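Local coordinates for Serine/threonine-protein acetyltransferase HopZ1a (Pseudomonas syringae pv. syringae, PDB 5KLP), which transfers acetyl groups from acetyl-CoA to serine, threonine and lysine residues of proteins, including host targets, using inositol hexakisphosphate as cofactor, and so impairs host immunity, at residues A[107-112]-A[192-197]. The protein carries 10 engineered substitutions. Numbering follows the deposited sequence.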
loop_
_atom_site.group_PDB
_atom_site.type_symbol
_atom_site.label_atom_id
_atom_site.label_comp_id
_atom_site.label_asym_id
_atom_site.label_seq_id
_atom_site.Cartn_x
_atom_site.Cartn_y
_atom_site.Cartn_z
ATOM N N ARG A 107 1.840 3.105 11.654
ATOM C CA ARG A 107 1.553 2.373 10.434
ATOM C C ARG A 107 2.318 1.055 10.482
ATOM O O ARG A 107 3.383 0.966 11.103
ATOM C CB ARG A 107 1.974 3.163 9.182
ATOM C CG ARG A 107 1.857 4.706 9.235
ATOM C CD ARG A 107 0.511 5.153 9.645
ATOM N NE ARG A 107 0.176 6.561 9.404
ATOM C CZ ARG A 107 0.704 7.619 10.020
ATOM N NH1 ARG A 107 1.690 7.498 10.896
ATOM N NH2 ARG A 107 0.251 8.827 9.725
ATOM N N ALA A 108 1.773 0.033 9.835
ATOM C CA ALA A 108 2.382 -1.286 9.861
ATOM C C ALA A 108 2.318 -1.927 8.476
ATOM O O ALA A 108 1.293 -1.833 7.798
ATOM C CB ALA A 108 1.687 -2.171 10.887
ATOM N N ILE A 109 3.408 -2.576 8.070
ATOM C CA ILE A 109 3.427 -3.387 6.862
ATOM C C ILE A 109 3.689 -4.832 7.250
ATOM O O ILE A 109 4.593 -5.122 8.031
ATOM C CB ILE A 109 4.499 -2.903 5.873
ATOM C CG1 ILE A 109 4.222 -1.453 5.465
ATOM C CG2 ILE A 109 4.573 -3.821 4.639
ATOM C CD1 ILE A 109 5.335 -0.813 4.653
ATOM N N PHE A 110 2.895 -5.751 6.722
ATOM C CA PHE A 110 3.071 -7.145 7.093
ATOM C C PHE A 110 2.586 -8.025 5.959
ATOM O O PHE A 110 1.712 -7.626 5.192
ATOM C CB PHE A 110 2.329 -7.465 8.402
ATOM C CG PHE A 110 0.858 -7.144 8.364
ATOM C CD1 PHE A 110 -0.061 -8.073 7.908
ATOM C CD2 PHE A 110 0.401 -5.905 8.784
ATOM C CE1 PHE A 110 -1.437 -7.769 7.876
ATOM C CE2 PHE A 110 -0.968 -5.587 8.749
ATOM C CZ PHE A 110 -1.881 -6.523 8.296
ATOM N N PRO A 111 3.165 -9.222 5.841
ATOM C CA PRO A 111 2.720 -10.164 4.818
ATOM C C PRO A 111 1.461 -10.884 5.288
ATOM O O PRO A 111 1.118 -10.779 6.472
ATOM C CB PRO A 111 3.904 -11.121 4.705
ATOM C CG PRO A 111 4.444 -11.164 6.124
ATOM C CD PRO A 111 4.290 -9.756 6.632
ATOM N N GLN A 112 0.783 -11.579 4.382
ATOM C CA GLN A 112 -0.351 -12.415 4.756
ATOM C C GLN A 112 0.129 -13.770 5.253
ATOM O O GLN A 112 1.220 -14.212 4.900
ATOM C CB GLN A 112 -1.299 -12.612 3.581
ATOM C CG GLN A 112 -1.743 -11.314 2.942
ATOM C CD GLN A 112 -2.566 -10.452 3.878
ATOM O OE1 GLN A 112 -3.363 -10.951 4.667
ATOM N NE2 GLN A 112 -2.358 -9.147 3.808
ATOM N N TYR A 192 4.058 -1.043 -2.921
ATOM C CA TYR A 192 2.774 -0.335 -2.786
ATOM C C TYR A 192 2.481 -0.069 -1.315
ATOM O O TYR A 192 2.049 1.014 -0.943
ATOM C CB TYR A 192 1.607 -1.120 -3.405
ATOM C CG TYR A 192 1.508 -0.967 -4.906
ATOM C CD1 TYR A 192 0.941 0.164 -5.474
ATOM C CD2 TYR A 192 2.021 -1.949 -5.758
ATOM C CE1 TYR A 192 0.867 0.310 -6.864
ATOM C CE2 TYR A 192 1.949 -1.814 -7.132
ATOM C CZ TYR A 192 1.369 -0.686 -7.678
ATOM O OH TYR A 192 1.304 -0.560 -9.048
ATOM N N SER A 193 2.728 -1.069 -0.475
ATOM C CA SER A 193 2.446 -0.927 0.945
ATOM C C SER A 193 3.324 0.148 1.585
ATOM O O SER A 193 2.854 0.920 2.422
ATOM C CB SER A 193 2.632 -2.274 1.664
ATOM O OG SER A 193 1.691 -3.238 1.203
ATOM N N LEU A 194 4.604 0.173 1.214
ATOM C CA LEU A 194 5.520 1.195 1.726
ATOM C C LEU A 194 5.079 2.571 1.244
ATOM O O LEU A 194 4.998 3.521 2.025
ATOM C CB LEU A 194 6.971 0.900 1.299
ATOM C CG LEU A 194 8.009 1.966 1.655
ATOM C CD1 LEU A 194 8.024 2.203 3.163
ATOM C CD2 LEU A 194 9.418 1.586 1.158
ATOM N N ASN A 195 4.784 2.681 -0.044
ATOM C CA ASN A 195 4.313 3.954 -0.575
ATOM C C ASN A 195 3.038 4.391 0.120
ATOM O O ASN A 195 2.865 5.564 0.447
ATOM C CB ASN A 195 4.072 3.875 -2.087
ATOM C CG ASN A 195 3.670 5.223 -2.675
ATOM O OD1 ASN A 195 2.492 5.530 -2.786
ATOM N ND2 ASN A 195 4.663 6.039 -3.027
ATOM N N TYR A 196 2.153 3.431 0.357
ATOM C CA TYR A 196 0.873 3.711 0.986
ATOM C C TYR A 196 1.029 4.220 2.417
ATOM O O TYR A 196 0.271 5.093 2.863
ATOM C CB TYR A 196 -0.002 2.457 0.957
ATOM C CG TYR A 196 -0.762 2.282 -0.350
ATOM C CD1 TYR A 196 -0.445 3.045 -1.484
ATOM C CD2 TYR A 196 -1.824 1.383 -0.439
ATOM C CE1 TYR A 196 -1.148 2.900 -2.668
ATOM C CE2 TYR A 196 -2.544 1.232 -1.621
ATOM C CZ TYR A 196 -2.205 1.995 -2.729
ATOM O OH TYR A 196 -2.934 1.838 -3.889
ATOM N N ALA A 197 2.006 3.677 3.137
ATOM C CA ALA A 197 2.289 4.135 4.500
ATOM C C ALA A 197 2.684 5.603 4.480
ATOM O O ALA A 197 2.181 6.404 5.269
ATOM C CB ALA A 197 3.405 3.293 5.144
#
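The torsions of I109 aim its two branches at S193 and L194: CG2 stands anti to the backbone N, whereas CG1 (chi1 -60°) lies beside that N and runs on extended to CD1 (chi2 171°). The CG1 arm carries CD1 onto the helix backbone, 3.6 Å from L194 CA and 3.8 Å from S193 O, with L194 CB a little farther off at 4.1 Å. The other arm meets S193 through carbon, CG2 to CB at 3.9 Å, while OG is hydrogen-bonded to the carbonyl of C189, the catalytic cysteine, one turn back. Two residues back along the strand, R107 and A197 approach CB to CB at 4.3 Å; R107 NE forms a salt bridge with D128 and NH1 a hydrogen bond to the G82 carbonyl. Alternate strand residues thus face the helix, the axes of 107-110 and 192-197 running antiparallel (178°), 8.8 Å apart at closest approach. This joins strand 105-110 of the central mixed sheet to helix 189-202, which also binds inositol hexakisphosphate through N195 ND2; a helix starting at the catalytic cysteine and packed on the sheet is consistent with the family's Peptidase_CA clan. With S193 O already accepting the helical bond from A197 N (3.0 Å), the methyl beside it adds only van der Waals contact, the kind that holds strand and helix together here (201 Å² buried, both sides summed).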